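Local structure of DUF1805 domain-containing protein (Thermoplasma acidophilum, 1QW2) at residues A[33-47]-A[57-71]. The protein is of unknown function; it is a small beta/alpha protein of the DUF1805 family whose assembly holds four copies. Numbering follows the deposited sequence.
Sequences LFIKGSKGYAMCGYL and DIAVRVMGVKTLDDM
Tyr41 leans over Ala59, whose CB lies under one face of the ring, 3.8 Å from its centroid, a CH-pi contact for which a methyl is small enough. The phenol then reaches Asp57: OH donates to OD2 at 2.6 Å, on the anti side of the carboxylate, with ring and carboxylate planes 77° apart, and also bonds to Ser52 OG of helix 49-54. Tyr46 of the second subunit bonds to the same OD2, which ties this pair to the subunit interface. Strands 41-43 and 59-61 run parallel, joined through helix 49-54 as a beta-alpha-beta unit. On the other face, which carries Ala42 and Val60 and is met by helix 68-73, Val60 CG2 presses on Ala42 CB at 3.3 Å, a tight fit suited to alanine. Met71, present as selenomethionine and bent at chi3 (80°), lays CE 3.4 Å from Ala42 O; its side chain and that of Ile35 meet tip to tip, SE against CG1, while Leu33 and Met71 slide past each other in opposite directions and Ile35 crosses Leu68 at about a right angle. Arg61, extended from CG to NE, grips Gly45 O side-on, with NH2 at 3.1 Å on a lone pair and NE above the carbonyl plane, while NH1 pairs with Glu78. A leucine in place of Arg61 would probably leave Glu78 without this countercharge and Gly45 O without its two-nitrogen grip, holding the Cys44-Leu47 turn less firmly.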
# COMPACT_ATOMS: atom_id res chain seq x y z
N LEU A 33 1.82 -13.29 1.91
CA LEU A 33 0.86 -12.99 0.86
C LEU A 33 -0.50 -13.56 1.19
O LEU A 33 -0.61 -14.62 1.81
CB LEU A 33 1.35 -13.49 -0.51
CG LEU A 33 1.74 -14.94 -0.75
CD1 LEU A 33 1.93 -15.15 -2.26
CD2 LEU A 33 3.02 -15.28 0.01
N PHE A 34 -1.52 -12.82 0.79
CA PHE A 34 -2.89 -13.25 1.01
C PHE A 34 -3.81 -12.69 -0.06
O PHE A 34 -3.44 -11.77 -0.80
CB PHE A 34 -3.38 -12.82 2.42
CG PHE A 34 -3.53 -11.33 2.61
CD1 PHE A 34 -4.60 -10.63 2.06
CD2 PHE A 34 -2.62 -10.63 3.40
CE1 PHE A 34 -4.77 -9.26 2.29
CE2 PHE A 34 -2.78 -9.26 3.64
CZ PHE A 34 -3.86 -8.58 3.09
N ILE A 35 -4.98 -13.29 -0.18
CA ILE A 35 -6.02 -12.86 -1.11
C ILE A 35 -7.25 -12.71 -0.22
O ILE A 35 -7.65 -13.66 0.45
CB ILE A 35 -6.31 -13.91 -2.19
CG1 ILE A 35 -5.07 -14.17 -3.03
CG2 ILE A 35 -7.46 -13.42 -3.07
CD1 ILE A 35 -5.24 -15.26 -4.06
N LYS A 36 -7.84 -11.53 -0.21
CA LYS A 36 -9.00 -11.30 0.63
C LYS A 36 -10.24 -10.88 -0.14
O LYS A 36 -10.19 -10.02 -1.01
CB LYS A 36 -8.65 -10.25 1.69
CG LYS A 36 -9.77 -9.95 2.68
CD LYS A 36 -10.55 -8.71 2.28
CE LYS A 36 -11.64 -8.40 3.30
NZ LYS A 36 -12.23 -7.04 3.09
N GLY A 37 -11.35 -11.53 0.20
CA GLY A 37 -12.63 -11.22 -0.42
C GLY A 37 -13.52 -10.62 0.65
O GLY A 37 -13.09 -10.44 1.79
N SER A 38 -14.76 -10.30 0.30
CA SER A 38 -15.67 -9.71 1.27
C SER A 38 -16.13 -10.66 2.37
O SER A 38 -16.53 -10.22 3.44
CB SER A 38 -16.90 -9.14 0.55
OG SER A 38 -17.64 -10.16 -0.11
N LYS A 39 -16.04 -11.97 2.11
CA LYS A 39 -16.48 -12.96 3.09
C LYS A 39 -15.37 -13.71 3.81
O LYS A 39 -15.55 -14.17 4.94
CB LYS A 39 -17.40 -13.98 2.41
CG LYS A 39 -18.62 -13.37 1.74
CD LYS A 39 -19.47 -14.43 1.08
CE LYS A 39 -20.63 -13.82 0.31
NZ LYS A 39 -21.49 -14.86 -0.32
N GLY A 40 -14.22 -13.85 3.16
CA GLY A 40 -13.12 -14.57 3.79
C GLY A 40 -11.80 -14.31 3.09
O GLY A 40 -11.72 -13.47 2.19
N TYR A 41 -10.77 -15.05 3.48
CA TYR A 41 -9.46 -14.86 2.90
C TYR A 41 -8.64 -16.15 2.82
O TYR A 41 -8.96 -17.15 3.46
CB TYR A 41 -8.69 -13.82 3.73
CG TYR A 41 -8.53 -14.23 5.18
CD1 TYR A 41 -7.46 -15.03 5.59
CD2 TYR A 41 -9.48 -13.86 6.13
CE1 TYR A 41 -7.35 -15.45 6.92
CE2 TYR A 41 -9.38 -14.28 7.46
CZ TYR A 41 -8.32 -15.08 7.85
OH TYR A 41 -8.21 -15.50 9.15
N ALA A 42 -7.60 -16.10 1.99
CA ALA A 42 -6.66 -17.20 1.82
C ALA A 42 -5.31 -16.59 2.12
O ALA A 42 -5.02 -15.48 1.68
CB ALA A 42 -6.69 -17.72 0.39
N MSE A 43 -4.47 -17.30 2.88
CA MSE A 43 -3.16 -16.76 3.20
C MSE A 43 -2.11 -17.86 3.15
O MSE A 43 -2.43 -19.05 3.24
CB MSE A 43 -3.18 -16.11 4.60
CG MSE A 43 -1.91 -15.38 4.97
SE MSE A 43 -2.14 -14.33 6.60
CE MSE A 43 -0.40 -14.59 7.36
N CYS A 44 -0.86 -17.44 2.97
CA CYS A 44 0.28 -18.33 2.90
C CYS A 44 0.53 -19.02 4.24
O CYS A 44 -0.23 -18.84 5.19
CB CYS A 44 1.53 -17.55 2.49
SG CYS A 44 2.02 -16.30 3.71
N GLY A 45 1.62 -19.78 4.31
CA GLY A 45 1.98 -20.52 5.51
C GLY A 45 2.13 -19.75 6.82
O GLY A 45 2.09 -20.35 7.89
N TYR A 46 2.30 -18.43 6.75
CA TYR A 46 2.43 -17.65 7.96
C TYR A 46 1.11 -17.54 8.73
O TYR A 46 1.10 -17.11 9.89
CB TYR A 46 2.96 -16.24 7.65
CG TYR A 46 4.46 -16.16 7.45
CD1 TYR A 46 5.34 -16.52 8.48
CD2 TYR A 46 5.00 -15.67 6.26
CE1 TYR A 46 6.73 -16.39 8.32
CE2 TYR A 46 6.38 -15.53 6.09
CZ TYR A 46 7.23 -15.89 7.12
OH TYR A 46 8.59 -15.71 6.97
N LEU A 47 0.01 -17.95 8.11
CA LEU A 47 -1.28 -17.88 8.79
C LEU A 47 -1.41 -18.90 9.90
O LEU A 47 -1.09 -20.08 9.73
CB LEU A 47 -2.43 -18.09 7.80
CG LEU A 47 -3.83 -18.13 8.44
CD1 LEU A 47 -4.16 -16.76 9.02
CD2 LEU A 47 -4.87 -18.52 7.40
N ASP A 57 -13.37 -16.82 11.50
CA ASP A 57 -13.16 -16.43 10.11
C ASP A 57 -13.42 -17.55 9.11
O ASP A 57 -13.38 -18.73 9.45
CB ASP A 57 -11.71 -16.01 9.86
CG ASP A 57 -11.31 -14.75 10.57
OD1 ASP A 57 -12.19 -13.95 10.93
OD2 ASP A 57 -10.08 -14.55 10.75
N ILE A 58 -13.71 -17.15 7.87
CA ILE A 58 -13.84 -18.09 6.78
C ILE A 58 -12.43 -17.92 6.22
O ILE A 58 -12.11 -16.89 5.61
CB ILE A 58 -14.87 -17.64 5.72
CG1 ILE A 58 -16.29 -17.85 6.25
CG2 ILE A 58 -14.65 -18.43 4.42
CD1 ILE A 58 -17.38 -17.43 5.27
N ALA A 59 -11.56 -18.90 6.46
CA ALA A 59 -10.18 -18.79 6.02
C ALA A 59 -9.58 -20.08 5.52
O ALA A 59 -9.95 -21.17 5.96
CB ALA A 59 -9.34 -18.25 7.16
N VAL A 60 -8.64 -19.96 4.59
CA VAL A 60 -7.92 -21.11 4.08
C VAL A 60 -6.43 -20.79 4.10
O VAL A 60 -6.01 -19.64 3.90
CB VAL A 60 -8.35 -21.49 2.64
CG1 VAL A 60 -9.77 -22.04 2.66
CG2 VAL A 60 -8.26 -20.29 1.74
N ARG A 61 -5.63 -21.81 4.37
CA ARG A 61 -4.19 -21.67 4.44
C ARG A 61 -3.57 -22.53 3.35
O ARG A 61 -3.95 -23.68 3.17
CB ARG A 61 -3.72 -22.13 5.82
CG ARG A 61 -2.21 -22.08 6.06
CD ARG A 61 -1.89 -22.28 7.53
NE ARG A 61 -0.46 -22.34 7.78
CZ ARG A 61 0.26 -23.46 7.80
NH1 ARG A 61 -0.34 -24.63 7.61
NH2 ARG A 61 1.57 -23.41 7.99
N VAL A 62 -2.65 -21.94 2.59
CA VAL A 62 -1.94 -22.67 1.53
C VAL A 62 -0.46 -22.54 1.85
O VAL A 62 -0.06 -21.64 2.59
CB VAL A 62 -2.23 -22.08 0.12
CG1 VAL A 62 -3.69 -22.30 -0.24
CG2 VAL A 62 -1.89 -20.60 0.08
N MSE A 63 0.36 -23.42 1.29
CA MSE A 63 1.79 -23.38 1.57
C MSE A 63 2.65 -23.42 0.31
O MSE A 63 2.19 -23.80 -0.76
CB MSE A 63 2.19 -24.54 2.49
CG MSE A 63 1.45 -24.56 3.83
SE MSE A 63 2.05 -25.98 5.02
CE MSE A 63 1.43 -27.50 4.01
N GLY A 64 3.91 -23.00 0.46
CA GLY A 64 4.85 -23.00 -0.65
C GLY A 64 4.51 -22.07 -1.79
O GLY A 64 4.82 -22.35 -2.94
N VAL A 65 3.87 -20.95 -1.47
CA VAL A 65 3.48 -19.97 -2.48
C VAL A 65 4.30 -18.69 -2.40
O VAL A 65 4.70 -18.27 -1.31
CB VAL A 65 1.99 -19.60 -2.35
CG1 VAL A 65 1.13 -20.84 -2.51
CG2 VAL A 65 1.73 -18.94 -1.01
N LYS A 66 4.55 -18.09 -3.55
CA LYS A 66 5.32 -16.85 -3.62
C LYS A 66 4.63 -15.82 -4.50
O LYS A 66 4.95 -14.63 -4.44
CB LYS A 66 6.72 -17.14 -4.17
CG LYS A 66 7.51 -18.14 -3.32
CD LYS A 66 8.85 -18.48 -3.95
CE LYS A 66 9.60 -19.50 -3.11
NZ LYS A 66 10.88 -19.93 -3.74
N THR A 67 3.67 -16.27 -5.31
CA THR A 67 2.95 -15.37 -6.21
C THR A 67 1.45 -15.64 -6.19
O THR A 67 0.99 -16.65 -5.66
CB THR A 67 3.42 -15.54 -7.66
OG1 THR A 67 2.95 -16.80 -8.17
CG2 THR A 67 4.94 -15.51 -7.73
N LEU A 68 0.69 -14.72 -6.78
CA LEU A 68 -0.76 -14.85 -6.86
C LEU A 68 -1.10 -16.13 -7.63
O LEU A 68 -1.98 -16.89 -7.23
CB LEU A 68 -1.36 -13.65 -7.59
CG LEU A 68 -2.83 -13.76 -7.99
CD1 LEU A 68 -3.70 -13.95 -6.75
CD2 LEU A 68 -3.24 -12.51 -8.75
N ASP A 69 -0.38 -16.36 -8.73
CA ASP A 69 -0.60 -17.55 -9.54
C ASP A 69 -0.39 -18.82 -8.72
O ASP A 69 -1.16 -19.77 -8.83
CB ASP A 69 0.34 -17.55 -10.75
CG ASP A 69 -0.10 -16.58 -11.83
OD1 ASP A 69 0.64 -16.42 -12.82
OD2 ASP A 69 -1.18 -15.98 -11.69
N ASP A 70 0.66 -18.83 -7.91
CA ASP A 70 0.95 -19.99 -7.07
C ASP A 70 -0.20 -20.26 -6.11
O ASP A 70 -0.61 -21.40 -5.91
CB ASP A 70 2.24 -19.78 -6.26
CG ASP A 70 3.49 -19.81 -7.11
OD1 ASP A 70 3.58 -20.67 -8.00
OD2 ASP A 70 4.38 -18.97 -6.88
N MSE A 71 -0.72 -19.19 -5.51
CA MSE A 71 -1.83 -19.32 -4.57
C MSE A 71 -3.08 -19.91 -5.20
O MSE A 71 -3.69 -20.82 -4.64
CB MSE A 71 -2.18 -17.97 -3.95
CG MSE A 71 -1.20 -17.46 -2.93
SE MSE A 71 -1.95 -15.97 -1.96
CE MSE A 71 -3.05 -16.93 -0.72
O HOH W 1 -14.26 -14.24 7.58
O HOH W 2 3.82 -20.26 2.08